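Local structure of putative protease (Parabacteroides distasonis ATCC 8503, 3KD4) at residues D20-E24 against I119-Y125; N348-L352 against E418-L422; L439-E445 against R457-P461. The protein is of unknown function but may be an exported protease that hydrolyses peptide bonds. All coordinates share one frame; numbering follows the deposited sequence.

Contacts 1 and 3 lie on opposite sides of the chain's centre, about 70 Å apart between their own centres, while contact 2 sits near the middle, its centre about 38 Å from that of contact 1 and 34 Å from that of contact 3. Contact 1 is a surface contact at one end of neighbouring strands in the eight-stranded sheet, closed by direct backbone bonds and two waters. Contact 2, partly buried, joins a short helix and the turn after it to a loop, through one salt bridge and bridging water. Contact 3, also partly buried, covers a strand of the five-stranded mixed sheet with a loop, relying on methyl packing and waters. The three join different strands and loops.

Contact 1: residues D20-E24 against I119-Y125; sequences DGSQE and ITKPGYY
Gly-21 O accepts a hydrogen bond from each of two waters, which tie it to the loop 121-125 beside the ends of the antiparallel strands 23-33 and 111-120. Water 2 is the closer, 2.8 Å from Gly-21 O; it also donates to Tyr-125 O and accepts from Gln-23 NE2. Water 1 donates to Lys-121 O as well and accepts from Tyr-125 N. Beside this bridge Gln-23 and Thr-120 form a hydrogen-bonded pair of the eight-stranded sheet, with Gln-23 N to Thr-120 O and Thr-120 N to Gln-23 O both 2.9 Å. The Gln-23 side chain leaves with CG beside the backbone N (chi1 -64°) and then runs extended, bringing its amide across Tyr-125 at about a right angle, NE2 3.5 Å from Tyr-125 CB; the amide and ring planes are 35° apart. A glycerol, probably from the crystallisation liquor, bonds Gln-23 OE1, and Tyr-125 OH bonds Ala-267 O. Pro-122 packs against the turn at the other end, its CB 3.3 Å from Asp-20 O. That turn is an Asx turn: Asp-20 OD1 receives Ser-22 N from above the carboxylate plane and, on its syn lone pair, Ser-22 OG at 2.6 Å.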
# COMPACT_ATOMS: atom_id res chain seq x y z
N ASP A 20 -6.51 -17.08 -28.43
CA ASP A 20 -7.93 -16.86 -28.11
C ASP A 20 -8.17 -15.99 -26.89
O ASP A 20 -9.33 -15.73 -26.52
CB ASP A 20 -8.67 -18.18 -27.95
CG ASP A 20 -8.14 -19.04 -26.81
OD1 ASP A 20 -7.22 -18.62 -26.06
OD2 ASP A 20 -8.65 -20.16 -26.68
N GLY A 21 -7.10 -15.50 -26.26
CA GLY A 21 -7.27 -14.66 -25.10
C GLY A 21 -7.22 -15.41 -23.77
O GLY A 21 -7.16 -14.78 -22.72
N SER A 22 -7.21 -16.73 -23.81
CA SER A 22 -6.93 -17.52 -22.63
C SER A 22 -5.45 -17.31 -22.17
O SER A 22 -4.58 -16.88 -22.94
CB SER A 22 -7.22 -19.00 -22.90
OG SER A 22 -6.29 -19.57 -23.80
N GLN A 23 -5.21 -17.60 -20.90
CA GLN A 23 -3.90 -17.42 -20.28
C GLN A 23 -3.55 -18.60 -19.42
O GLN A 23 -4.41 -19.38 -18.98
CB GLN A 23 -3.83 -16.13 -19.45
CG GLN A 23 -4.00 -14.89 -20.31
CD GLN A 23 -3.84 -13.60 -19.56
OE1 GLN A 23 -3.26 -13.56 -18.49
NE2 GLN A 23 -4.35 -12.51 -20.13
N GLU A 24 -2.25 -18.76 -19.19
CA GLU A 24 -1.78 -19.66 -18.17
C GLU A 24 -0.76 -18.91 -17.36
O GLU A 24 0.08 -18.14 -17.92
CB GLU A 24 -1.21 -20.95 -18.76
CG GLU A 24 -0.59 -21.87 -17.69
CD GLU A 24 -0.14 -23.27 -18.19
OE1 GLU A 24 -0.18 -23.49 -19.40
OE2 GLU A 24 0.29 -24.11 -17.35
N ILE A 119 -5.14 -21.55 -14.96
CA ILE A 119 -5.53 -21.49 -16.36
C ILE A 119 -6.77 -20.61 -16.46
O ILE A 119 -7.78 -20.89 -15.82
CB ILE A 119 -5.78 -22.87 -16.92
CG1 ILE A 119 -4.48 -23.69 -16.82
CG2 ILE A 119 -6.30 -22.79 -18.40
CD1 ILE A 119 -4.71 -25.09 -16.51
N THR A 120 -6.68 -19.57 -17.26
CA THR A 120 -7.77 -18.58 -17.40
C THR A 120 -8.39 -18.72 -18.77
O THR A 120 -7.69 -18.67 -19.79
CB THR A 120 -7.25 -17.18 -17.21
OG1 THR A 120 -6.62 -17.08 -15.91
CG2 THR A 120 -8.34 -16.15 -17.33
N LYS A 121 -9.69 -18.90 -18.80
CA LYS A 121 -10.42 -19.04 -20.05
C LYS A 121 -10.54 -17.71 -20.81
O LYS A 121 -10.34 -16.65 -20.23
CB LYS A 121 -11.77 -19.71 -19.79
CG LYS A 121 -12.84 -18.84 -19.18
CD LYS A 121 -14.07 -19.77 -18.90
CE LYS A 121 -15.37 -19.03 -18.76
NZ LYS A 121 -16.45 -20.02 -18.41
N PRO A 122 -10.86 -17.77 -22.12
CA PRO A 122 -11.00 -16.53 -22.86
C PRO A 122 -12.06 -15.64 -22.26
O PRO A 122 -12.95 -16.12 -21.63
CB PRO A 122 -11.44 -16.99 -24.26
CG PRO A 122 -11.03 -18.39 -24.36
CD PRO A 122 -11.11 -18.94 -22.96
N GLY A 123 -11.94 -14.34 -22.43
CA GLY A 123 -12.98 -13.42 -22.05
C GLY A 123 -12.92 -12.87 -20.64
O GLY A 123 -13.89 -12.27 -20.17
N TYR A 124 -11.86 -13.12 -19.90
CA TYR A 124 -11.77 -12.66 -18.52
C TYR A 124 -10.73 -11.54 -18.45
O TYR A 124 -11.00 -10.49 -17.91
CB TYR A 124 -11.32 -13.80 -17.60
CG TYR A 124 -11.28 -13.45 -16.14
CD1 TYR A 124 -12.41 -12.97 -15.50
CD2 TYR A 124 -10.11 -13.58 -15.40
CE1 TYR A 124 -12.40 -12.65 -14.15
CE2 TYR A 124 -10.09 -13.27 -14.01
CZ TYR A 124 -11.24 -12.80 -13.41
OH TYR A 124 -11.26 -12.46 -12.05
N TYR A 125 -9.54 -11.74 -18.99
CA TYR A 125 -8.55 -10.67 -18.96
C TYR A 125 -8.46 -10.01 -20.33
O TYR A 125 -8.28 -10.70 -21.31
CB TYR A 125 -7.20 -11.24 -18.58
CG TYR A 125 -7.08 -11.63 -17.14
CD1 TYR A 125 -7.55 -10.80 -16.13
CD2 TYR A 125 -6.44 -12.79 -16.78
CE1 TYR A 125 -7.42 -11.17 -14.79
CE2 TYR A 125 -6.27 -13.15 -15.43
CZ TYR A 125 -6.79 -12.34 -14.45
OH TYR A 125 -6.64 -12.68 -13.11
O HOH W 1 -9.06 -14.23 -20.43
O HOH W 2 -6.22 -12.19 -22.13

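Contact 2: residues N348-L352 against E418-L422; sequences NRGGL and ELPSL
The end of the short helix 346-349 and the 3-10 turn after it meet the loop leading into strand 423-433, next to the start of strand 370-380. Arg-349 and Glu-418 form a salt bridge, NH1 to OE2 3.0 Å. OE2 lies in the guanidinium plane, yet NH1 comes to it from above the carboxylate, the two planes being 61° apart. A bend at chi3 (53°) turns the arginine head toward Glu-418, whose own chain reaches out extended. Water 4 makes a second link, accepting from Arg-349 NH2 and donating to Glu-418 OE1 at 2.7 Å. Leu-352 CD1 lies over one guanidinium face, offset toward its rim, 3.8 Å above the plane, and 3.7 Å from Glu-418 OE1. At the other end Asn-348 CG packs on Ser-421 CB at 3.7 Å, and water 3 accepts from Leu-422 N and lies near Asn-348 O. Asp-353 pairs with Arg-349 NE, while Glu-418 also receives Gln-478 NE2 and Lys-195 N. With an alanine at Glu-418, Arg-349 NH1 would probably lose its charged mate, and those two donors their acceptor. The arginine and the donors at both oxygens probably favour the ionised carboxylate and limit its turning.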
# COMPACT_ATOMS: atom_id res chain seq x y z
N ASN A 348 0.11 13.72 0.11
CA ASN A 348 1.04 13.19 1.12
C ASN A 348 2.30 12.66 0.48
O ASN A 348 3.41 12.96 0.92
CB ASN A 348 0.40 12.11 2.00
CG ASN A 348 -0.55 12.66 3.01
OD1 ASN A 348 -0.88 13.85 3.00
ND2 ASN A 348 -0.98 11.82 3.92
N ARG A 349 2.16 11.87 -0.56
CA ARG A 349 3.33 11.32 -1.25
C ARG A 349 3.73 12.17 -2.44
O ARG A 349 4.85 12.10 -2.93
CB ARG A 349 3.07 9.87 -1.65
CG ARG A 349 2.84 8.90 -0.45
CD ARG A 349 2.45 7.51 -0.93
NE ARG A 349 3.41 7.01 -1.91
CZ ARG A 349 4.63 6.56 -1.61
NH1 ARG A 349 5.04 6.49 -0.35
NH2 ARG A 349 5.45 6.16 -2.58
N GLY A 350 2.80 12.97 -2.96
CA GLY A 350 3.10 13.88 -4.05
C GLY A 350 3.79 13.21 -5.21
O GLY A 350 3.34 12.17 -5.71
N GLY A 351 4.91 13.80 -5.60
CA GLY A 351 5.72 13.33 -6.70
C GLY A 351 6.54 12.06 -6.46
O GLY A 351 7.25 11.63 -7.36
N LEU A 352 6.41 11.41 -5.30
CA LEU A 352 6.97 10.06 -5.14
C LEU A 352 6.30 9.06 -6.11
O LEU A 352 6.88 8.08 -6.50
CB LEU A 352 6.81 9.59 -3.71
CG LEU A 352 7.71 10.26 -2.66
CD1 LEU A 352 7.56 9.57 -1.31
CD2 LEU A 352 9.18 10.25 -3.10
N GLU A 418 11.59 6.37 4.89
CA GLU A 418 10.51 7.17 4.28
C GLU A 418 9.43 7.51 5.25
O GLU A 418 8.96 6.64 5.97
CB GLU A 418 9.88 6.38 3.10
CG GLU A 418 8.89 7.17 2.23
CD GLU A 418 8.41 6.36 1.05
OE1 GLU A 418 9.03 6.48 -0.01
OE2 GLU A 418 7.45 5.58 1.19
N LEU A 419 9.02 8.77 5.26
CA LEU A 419 7.94 9.23 6.11
C LEU A 419 6.61 9.13 5.36
O LEU A 419 6.58 9.25 4.14
CB LEU A 419 8.17 10.69 6.48
CG LEU A 419 9.51 11.08 7.10
CD1 LEU A 419 9.42 12.56 7.44
CD2 LEU A 419 9.78 10.24 8.36
N PRO A 420 5.50 8.94 6.09
CA PRO A 420 4.20 8.86 5.42
C PRO A 420 3.84 10.16 4.69
O PRO A 420 3.21 10.12 3.63
CB PRO A 420 3.22 8.62 6.58
CG PRO A 420 4.02 8.18 7.72
CD PRO A 420 5.39 8.72 7.54
N SER A 421 4.28 11.30 5.23
CA SER A 421 4.02 12.62 4.63
C SER A 421 4.99 13.63 5.19
O SER A 421 5.65 13.38 6.19
CB SER A 421 2.61 13.11 4.95
OG SER A 421 2.49 13.53 6.31
N LEU A 422 5.06 14.79 4.57
CA LEU A 422 5.66 15.94 5.24
C LEU A 422 4.66 16.35 6.32
O LEU A 422 3.45 16.02 6.23
CB LEU A 422 5.92 17.09 4.29
CG LEU A 422 6.81 16.74 3.10
CD1 LEU A 422 7.03 18.01 2.25
CD2 LEU A 422 8.12 16.14 3.55
O HOH W 3 3.51 15.49 2.36
O HOH W 4 7.94 5.01 -2.01

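Contact 3: residues L439-E445 against R457-P461; sequences LQTSTQE and RTITP
Ile-459, Glu-445 and Arg-457 bury the most surface here, about half of the total, where the loop 440-445 lies over strand 453-462 of the five-stranded mixed sheet before the chain enters its edge strand 446-450. Ile-459 gives the largest surface. Its CG1 stands beside the backbone N (chi1 -62°), sending CD1 to Thr-441 CG2 at 3.7 Å and to Ser-442 O, while CG2 faces the methyls of Leu-439 and Thr-443. Leu-502 of strand 501-505 and Ile-466 of the adjoining strand also touch Ile-459, so it packs among apolar groups of the loop and two strands. Glu-445 lies alongside Thr-458, both side chains pointing the same way. It meets the strand through its aliphatic part: CG is 3.6 Å from Thr-458 CG2 and 3.1 Å from Arg-457 O, and its CA makes a CA-H...O contact with that same carbonyl. No direct hydrogen bond crosses the contact; waters bridge it instead. Water 6 donates to Thr-443 O and accepts from Ile-459 N at 2.8 Å. Arg-457, bent at chi3 (82°), turns its guanidinium under the loop and binds Asn-499 O through NH1. Two waters lie in the guanidinium plane at its edge: water 7, which accepts from Arg-457 NE and lies near Gln-444 O and Arg-457 O, and water 5, which accepts from Arg-457 NH2 at 2.9 Å.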
# COMPACT_ATOMS: atom_id res chain seq x y z
N LEU A 439 8.17 26.21 39.64
CA LEU A 439 8.61 25.55 38.41
C LEU A 439 10.11 25.38 38.49
O LEU A 439 10.84 26.35 38.56
CB LEU A 439 8.24 26.35 37.17
CG LEU A 439 8.65 25.72 35.83
CD1 LEU A 439 7.88 24.43 35.51
CD2 LEU A 439 8.47 26.75 34.74
N GLN A 440 10.57 24.14 38.44
CA GLN A 440 12.02 23.85 38.48
C GLN A 440 12.62 23.68 37.08
O GLN A 440 13.77 24.00 36.85
CB GLN A 440 12.28 22.64 39.36
CG GLN A 440 12.00 22.92 40.83
CD GLN A 440 13.06 23.78 41.49
OE1 GLN A 440 14.07 24.12 40.87
NE2 GLN A 440 12.86 24.12 42.76
N THR A 441 11.83 23.23 36.12
CA THR A 441 12.25 23.18 34.72
C THR A 441 12.67 24.54 34.19
O THR A 441 11.97 25.52 34.41
CB THR A 441 11.08 22.68 33.89
OG1 THR A 441 10.68 21.40 34.40
CG2 THR A 441 11.44 22.60 32.38
N SER A 442 13.78 24.62 33.47
CA SER A 442 14.21 25.89 32.84
C SER A 442 13.15 26.43 31.88
O SER A 442 12.51 25.67 31.18
CB SER A 442 15.51 25.68 32.05
OG SER A 442 15.86 26.81 31.26
N THR A 443 12.98 27.75 31.82
CA THR A 443 12.10 28.35 30.80
C THR A 443 12.85 28.71 29.51
O THR A 443 12.31 29.37 28.63
CB THR A 443 11.41 29.58 31.37
OG1 THR A 443 12.41 30.50 31.79
CG2 THR A 443 10.55 29.21 32.57
N GLN A 444 14.11 28.27 29.39
CA GLN A 444 14.88 28.54 28.19
C GLN A 444 14.30 27.71 27.03
O GLN A 444 13.92 26.56 27.20
CB GLN A 444 16.33 28.18 28.41
CG GLN A 444 17.21 28.48 27.22
CD GLN A 444 18.68 28.65 27.57
OE1 GLN A 444 19.06 28.82 28.75
NE2 GLN A 444 19.53 28.61 26.55
N GLU A 445 14.24 28.31 25.85
CA GLU A 445 13.70 27.63 24.70
C GLU A 445 14.63 26.49 24.28
O GLU A 445 15.83 26.66 24.27
CB GLU A 445 13.52 28.58 23.52
CG GLU A 445 12.79 27.89 22.36
CD GLU A 445 12.64 28.74 21.11
OE1 GLU A 445 13.08 29.90 21.11
OE2 GLU A 445 12.07 28.21 20.12
N ARG A 457 10.60 23.85 21.64
CA ARG A 457 9.77 23.90 22.82
C ARG A 457 10.00 25.25 23.50
O ARG A 457 11.15 25.65 23.75
CB ARG A 457 10.14 22.78 23.79
CG ARG A 457 9.24 22.72 24.98
CD ARG A 457 9.71 21.67 25.95
NE ARG A 457 10.79 22.15 26.81
CZ ARG A 457 11.34 21.45 27.79
NH1 ARG A 457 10.94 20.21 28.04
NH2 ARG A 457 12.28 22.00 28.56
N THR A 458 8.92 25.97 23.76
CA THR A 458 9.03 27.20 24.52
C THR A 458 8.17 27.04 25.76
O THR A 458 7.12 26.39 25.71
CB THR A 458 8.53 28.41 23.74
OG1 THR A 458 7.16 28.20 23.43
CG2 THR A 458 9.28 28.58 22.46
N ILE A 459 8.61 27.62 26.87
CA ILE A 459 7.89 27.51 28.14
C ILE A 459 7.78 28.95 28.65
O ILE A 459 8.82 29.62 28.85
CB ILE A 459 8.62 26.65 29.15
CG1 ILE A 459 8.76 25.20 28.64
CG2 ILE A 459 7.90 26.71 30.49
CD1 ILE A 459 9.63 24.28 29.57
N THR A 460 6.55 29.42 28.82
CA THR A 460 6.32 30.81 29.16
C THR A 460 5.28 30.95 30.28
O THR A 460 4.09 30.71 30.08
CB THR A 460 5.86 31.61 27.95
OG1 THR A 460 4.60 31.09 27.52
CG2 THR A 460 6.87 31.50 26.82
N PRO A 461 5.75 31.31 31.48
CA PRO A 461 4.80 31.57 32.56
C PRO A 461 3.91 32.75 32.19
O PRO A 461 4.40 33.72 31.63
CB PRO A 461 5.70 31.92 33.75
CG PRO A 461 6.95 31.19 33.48
CD PRO A 461 7.14 31.28 31.97
O HOH W 5 13.73 24.53 28.89
O HOH W 6 10.98 29.05 26.22
O HOH W 7 11.75 24.89 26.35